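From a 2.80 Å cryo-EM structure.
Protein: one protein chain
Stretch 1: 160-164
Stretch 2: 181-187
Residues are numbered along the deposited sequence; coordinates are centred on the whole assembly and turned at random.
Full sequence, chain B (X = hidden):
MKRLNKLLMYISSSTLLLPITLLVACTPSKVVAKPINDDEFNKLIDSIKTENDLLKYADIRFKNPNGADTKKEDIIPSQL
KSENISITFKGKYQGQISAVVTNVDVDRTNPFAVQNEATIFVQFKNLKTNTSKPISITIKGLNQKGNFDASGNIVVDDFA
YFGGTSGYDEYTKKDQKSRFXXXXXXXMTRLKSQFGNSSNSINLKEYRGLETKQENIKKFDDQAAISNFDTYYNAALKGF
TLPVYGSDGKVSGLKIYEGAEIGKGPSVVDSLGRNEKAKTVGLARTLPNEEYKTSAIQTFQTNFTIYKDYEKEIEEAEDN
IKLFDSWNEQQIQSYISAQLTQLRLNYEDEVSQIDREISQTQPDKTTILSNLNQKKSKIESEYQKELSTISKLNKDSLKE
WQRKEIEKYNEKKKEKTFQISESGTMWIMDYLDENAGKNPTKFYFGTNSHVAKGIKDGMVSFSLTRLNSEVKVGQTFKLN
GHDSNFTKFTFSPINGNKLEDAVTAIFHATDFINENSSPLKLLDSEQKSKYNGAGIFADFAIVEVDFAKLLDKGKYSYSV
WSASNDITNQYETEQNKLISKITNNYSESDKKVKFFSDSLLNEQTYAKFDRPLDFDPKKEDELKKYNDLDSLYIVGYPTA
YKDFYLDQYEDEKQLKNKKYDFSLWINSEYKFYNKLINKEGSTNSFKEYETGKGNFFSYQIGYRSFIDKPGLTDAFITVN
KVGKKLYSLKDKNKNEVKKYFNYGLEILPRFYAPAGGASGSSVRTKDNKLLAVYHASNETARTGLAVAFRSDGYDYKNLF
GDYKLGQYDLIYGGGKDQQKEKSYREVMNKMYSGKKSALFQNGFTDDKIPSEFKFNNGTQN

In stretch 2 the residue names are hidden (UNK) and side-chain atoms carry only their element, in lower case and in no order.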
ATOM      1  N   ALA B 160     -19.208 -16.368 -21.855  1.00 91.32           N
ATOM      2  CA  ALA B 160     -20.653 -16.370 -21.608  1.00 91.32           C
ATOM      3  C   ALA B 160     -21.371 -15.127 -22.182  1.00 91.32           C
ATOM      4  O   ALA B 160     -22.429 -15.262 -22.794  1.00 91.32           O
ATOM      5  CB  ALA B 160     -20.874 -16.514 -20.105  1.00 91.32           C
ATOM      6  N   TYR B 161     -20.755 -13.951 -22.104  1.00 85.48           N
ATOM      7  CA  TYR B 161     -21.211 -12.727 -22.760  1.00 85.48           C
ATOM      8  C   TYR B 161     -21.294 -12.840 -24.297  1.00 85.48           C
ATOM      9  O   TYR B 161     -22.120 -12.189 -24.935  1.00 85.48           O
ATOM     10  CB  TYR B 161     -20.254 -11.611 -22.338  1.00 85.48           C
ATOM     11  CG  TYR B 161     -20.540 -10.275 -22.978  1.00 85.48           C
ATOM     12  CD1 TYR B 161     -21.487  -9.406 -22.412  1.00 85.48           C
ATOM     13  CD2 TYR B 161     -19.883  -9.924 -24.165  1.00 85.48           C
ATOM     14  CE1 TYR B 161     -21.769  -8.180 -23.028  1.00 85.48           C
ATOM     15  CE2 TYR B 161     -20.177  -8.710 -24.794  1.00 85.48           C
ATOM     16  CZ  TYR B 161     -21.114  -7.833 -24.220  1.00 85.48           C
ATOM     17  OH  TYR B 161     -21.397  -6.657 -24.818  1.00 85.48           O
ATOM     18  N   PHE B 162     -20.468 -13.697 -24.901  1.00 87.14           N
ATOM     19  CA  PHE B 162     -20.460 -14.011 -26.328  1.00 87.14           C
ATOM     20  C   PHE B 162     -21.277 -15.254 -26.700  1.00 87.14           C
ATOM     21  O   PHE B 162     -21.390 -15.584 -27.878  1.00 87.14           O
ATOM     22  CB  PHE B 162     -19.028 -14.177 -26.813  1.00 87.14           C
ATOM     23  CG  PHE B 162     -18.127 -13.018 -26.499  1.00 87.14           C
ATOM     24  CD1 PHE B 162     -18.159 -11.873 -27.305  1.00 87.14           C
ATOM     25  CD2 PHE B 162     -17.294 -13.068 -25.377  1.00 87.14           C
ATOM     26  CE1 PHE B 162     -17.347 -10.785 -26.991  1.00 87.14           C
ATOM     27  CE2 PHE B 162     -16.500 -11.969 -25.052  1.00 87.14           C
ATOM     28  CZ  PHE B 162     -16.515 -10.838 -25.869  1.00 87.14           C
ATOM     29  N   GLY B 163     -21.849 -15.968 -25.730  1.00 93.65           N
ATOM     30  CA  GLY B 163     -22.573 -17.221 -25.969  1.00 93.65           C
ATOM     31  C   GLY B 163     -21.701 -18.474 -26.124  1.00 93.65           C
ATOM     32  O   GLY B 163     -22.149 -19.455 -26.716  1.00 93.65           O
ATOM     33  N   GLY B 164     -20.474 -18.460 -25.604  1.00 94.98           N
ATOM     34  CA  GLY B 164     -19.505 -19.564 -25.649  1.00 94.98           C
ATOM     35  C   GLY B 164     -18.373 -19.335 -26.652  1.00 94.98           C
ATOM     36  O   GLY B 164     -18.357 -18.343 -27.372  1.00 94.98           O
ATOM     37  N   UNK B 181     -22.987  -3.406 -32.820  1.00 80.99           N
ATOM     38  CA  UNK B 181     -24.385  -3.844 -32.829  1.00 80.99           C
ATOM     39  C   UNK B 181     -24.660  -5.044 -31.899  1.00 80.99           C
ATOM     40  O   UNK B 181     -25.775  -5.180 -31.391  1.00 80.99           O
ATOM     41  c   UNK B 181     -24.883  -3.023 -35.254  1.00 80.99           C
ATOM     42  c   UNK B 181     -24.804  -4.188 -34.264  1.00 80.99           C
ATOM     43  o   UNK B 181     -24.921  -1.841 -34.852  1.00 80.99           O
ATOM     44  o   UNK B 181     -24.990  -3.309 -36.468  1.00 80.99           O
ATOM     45  N   UNK B 182     -23.659  -5.882 -31.614  1.00 82.69           N
ATOM     46  CA  UNK B 182     -23.759  -6.961 -30.630  1.00 82.69           C
ATOM     47  C   UNK B 182     -23.725  -6.448 -29.175  1.00 82.69           C
ATOM     48  O   UNK B 182     -24.571  -6.818 -28.357  1.00 82.69           O
ATOM     49  c   UNK B 182     -22.695  -9.183 -30.006  1.00 82.69           C
ATOM     50  c   UNK B 182     -23.540 -10.251 -30.344  1.00 82.69           C
ATOM     51  c   UNK B 182     -22.639  -7.966 -30.900  1.00 82.69           C
ATOM     52  c   UNK B 182     -23.678 -11.338 -29.468  1.00 82.69           C
ATOM     53  o   UNK B 182     -23.211 -12.356 -27.369  1.00 82.69           O
ATOM     54  c   UNK B 182     -21.976  -9.209 -28.795  1.00 82.69           C
ATOM     55  c   UNK B 182     -22.122 -10.290 -27.910  1.00 82.69           C
ATOM     56  c   UNK B 182     -22.987 -11.350 -28.244  1.00 82.69           C
ATOM     57  N   UNK B 183     -22.767  -5.578 -28.856  1.00 82.39           N
ATOM     58  CA  UNK B 183     -22.590  -4.976 -27.535  1.00 82.39           C
ATOM     59  C   UNK B 183     -23.671  -3.946 -27.193  1.00 82.39           C
ATOM     60  O   UNK B 183     -24.102  -3.866 -26.049  1.00 82.39           O
ATOM     61  c   UNK B 183     -20.022  -5.254 -27.551  1.00 82.39           C
ATOM     62  o   UNK B 183     -18.954  -4.820 -28.033  1.00 82.39           O
ATOM     63  o   UNK B 183     -20.139  -6.413 -27.104  1.00 82.39           O
ATOM     64  c   UNK B 183     -21.214  -4.308 -27.440  1.00 82.39           C
ATOM     65  N   UNK B 184     -24.152  -3.169 -28.158  1.00 80.24           N
ATOM     66  CA  UNK B 184     -25.179  -2.164 -27.926  1.00 80.24           C
ATOM     67  C   UNK B 184     -26.555  -2.806 -27.632  1.00 80.24           C
ATOM     68  O   UNK B 184     -27.263  -2.333 -26.751  1.00 80.24           O
ATOM     69  c   UNK B 184     -25.180  -1.205 -29.119  1.00 80.24           C
ATOM     70  c   UNK B 184     -26.175  -0.082 -28.968  1.00 80.24           C
ATOM     71  n   UNK B 184     -27.307  -0.191 -29.599  1.00 80.24           N
ATOM     72  o   UNK B 184     -25.947   0.894 -28.287  1.00 80.24           O
ATOM     73  N   UNK B 185     -26.920  -3.940 -28.251  1.00 81.98           N
ATOM     74  CA  UNK B 185     -28.164  -4.637 -27.895  1.00 81.98           C
ATOM     75  C   UNK B 185     -28.112  -5.326 -26.514  1.00 81.98           C
ATOM     76  O   UNK B 185     -29.131  -5.823 -26.042  1.00 81.98           O
ATOM     77  o   UNK B 185     -29.799  -7.727 -30.481  1.00 81.98           O
ATOM     78  c   UNK B 185     -28.707  -7.985 -29.950  1.00 81.98           C
ATOM     79  c   UNK B 185     -27.961  -6.923 -29.126  1.00 81.98           C
ATOM     80  c   UNK B 185     -28.650  -5.563 -29.025  1.00 81.98           C
ATOM     81  o   UNK B 185     -28.218  -9.125 -30.035  1.00 81.98           O
ATOM     82  N   UNK B 186     -26.948  -5.354 -25.858  1.00 79.69           N
ATOM     83  CA  UNK B 186     -26.707  -5.841 -24.492  1.00 79.69           C
ATOM     84  C   UNK B 186     -26.569  -4.691 -23.506  1.00 79.69           C
ATOM     85  O   UNK B 186     -27.168  -4.720 -22.439  1.00 79.69           O
ATOM     86  n   UNK B 186     -25.124 -10.194 -26.122  1.00 79.69           N
ATOM     87  n   UNK B 186     -26.467 -11.458 -27.436  1.00 79.69           N
ATOM     88  n   UNK B 186     -26.015  -9.395 -28.087  1.00 79.69           N
ATOM     89  c   UNK B 186     -25.856 -10.340 -27.213  1.00 79.69           C
ATOM     90  c   UNK B 186     -25.466  -6.739 -24.495  1.00 79.69           C
ATOM     91  c   UNK B 186     -24.626  -8.938 -25.546  1.00 79.69           C
ATOM     92  c   UNK B 186     -25.760  -7.996 -25.254  1.00 79.69           C
ATOM     93  N   UNK B 187     -25.885  -3.627 -23.890  1.00 77.39           N
ATOM     94  CA  UNK B 187     -25.767  -2.410 -23.105  1.00 77.39           C
ATOM     95  C   UNK B 187     -27.127  -1.750 -22.897  1.00 77.39           C
ATOM     96  O   UNK B 187     -27.462  -1.325 -21.802  1.00 77.39           O
ATOM     97  c   UNK B 187     -24.280  -0.369 -22.898  1.00 77.39           C
ATOM     98  c   UNK B 187     -23.235  -0.654 -22.007  1.00 77.39           C
ATOM     99  c   UNK B 187     -22.755   0.341 -21.144  1.00 77.39           C
ATOM    100  c   UNK B 187     -23.323   1.629 -21.177  1.00 77.39           C
ATOM    101  c   UNK B 187     -24.366   1.919 -22.074  1.00 77.39           C
ATOM    102  c   UNK B 187     -24.786  -1.466 -23.800  1.00 77.39           C
ATOM    103  c   UNK B 187     -24.851   0.918 -22.930  1.00 77.39           C
ATOM    104  o   UNK B 187     -22.851   2.592 -20.357  1.00 77.39           O
TER

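Position 181 carries two carbons, the second bearing two oxygens: a short carboxylate. Its side chain is out of reach of stretch 1 and contributes nothing to the contact. This is Asp181.

Position 182 has one carbon followed by a ring of six carbons with a single oxygen at its far end. Its CA-to-CB bond points toward stretch 1, and the oxygen borne by the ring lies 2.7 Å from Tyr161 O. A six-membered carbon ring with one terminal hydroxyl is tyrosine, so this is Tyr182. The hydroxyl OH donates a hydrogen bond to that carbonyl, which lies near the plane of the Tyr182 ring. One ring carbon, CE2, also packs 4.0 Å from Tyr161 CE2 and 4.3 Å from Phe162 CD1, so the same side chain supplies both a polar tip and an apolar flank.

Position 183 again shows two carbons, the second with two oxygens. Its CA-to-CB bond points sideways, yet the end comes nearer, and one oxygen sits 2.6 Å from Tyr161 OH. This is Asp183. Tyr161 OH donates to OD1, while OD2 is hydrogen-bonded elsewhere in the structure.

Position 184 has two carbons, the second holding one oxygen and one nitrogen, a carboxamide. Its CA-to-CB bond points away and the side chain touches nothing on stretch 1. This is Asn184.

Position 185 has three carbons, the last carrying two oxygens, and it too makes no contact with stretch 1. This is Glu185.

Position 186 has three carbons, a nitrogen, then a carbon with two more nitrogens: a guanidinium on a long arm. The third carbon lies 3.9 Å from Tyr161 CE1. This is Arg186. Its CD makes an off-centre CH-pi contact, 4.3 Å from the Tyr161 ring centroid, and NH1 turns back to its own helix, donating to Tyr182 O at 3.0 Å and forming a salt bridge with Glu185 OE2 at 3.0 Å.

Position 187 is one carbon and a six-carbon ring with one oxygen; its CA-to-CB bond points sideways and it is out of contact. This is Tyr187.

The contact works by two hydroxyl donors, one from each stretch: Tyr182 OH to Tyr161 O and Tyr161 OH to Asp183 OD1. Aromatic carbons and the Arg186 arm fill in around these two bonds, while the nearest CA atoms, Phe162 CA and Tyr182 CA, are 8.9 Å apart. The rule is economical: a small interface, 230 Å² in all, can gain direction from two short hydrogen bonds centred on one tyrosine, with helix positions 182 and 183 supplying the partners and 186 packing its CD against the Tyr161 ring.

Stretch 2, residues 181-187: DYDNERY
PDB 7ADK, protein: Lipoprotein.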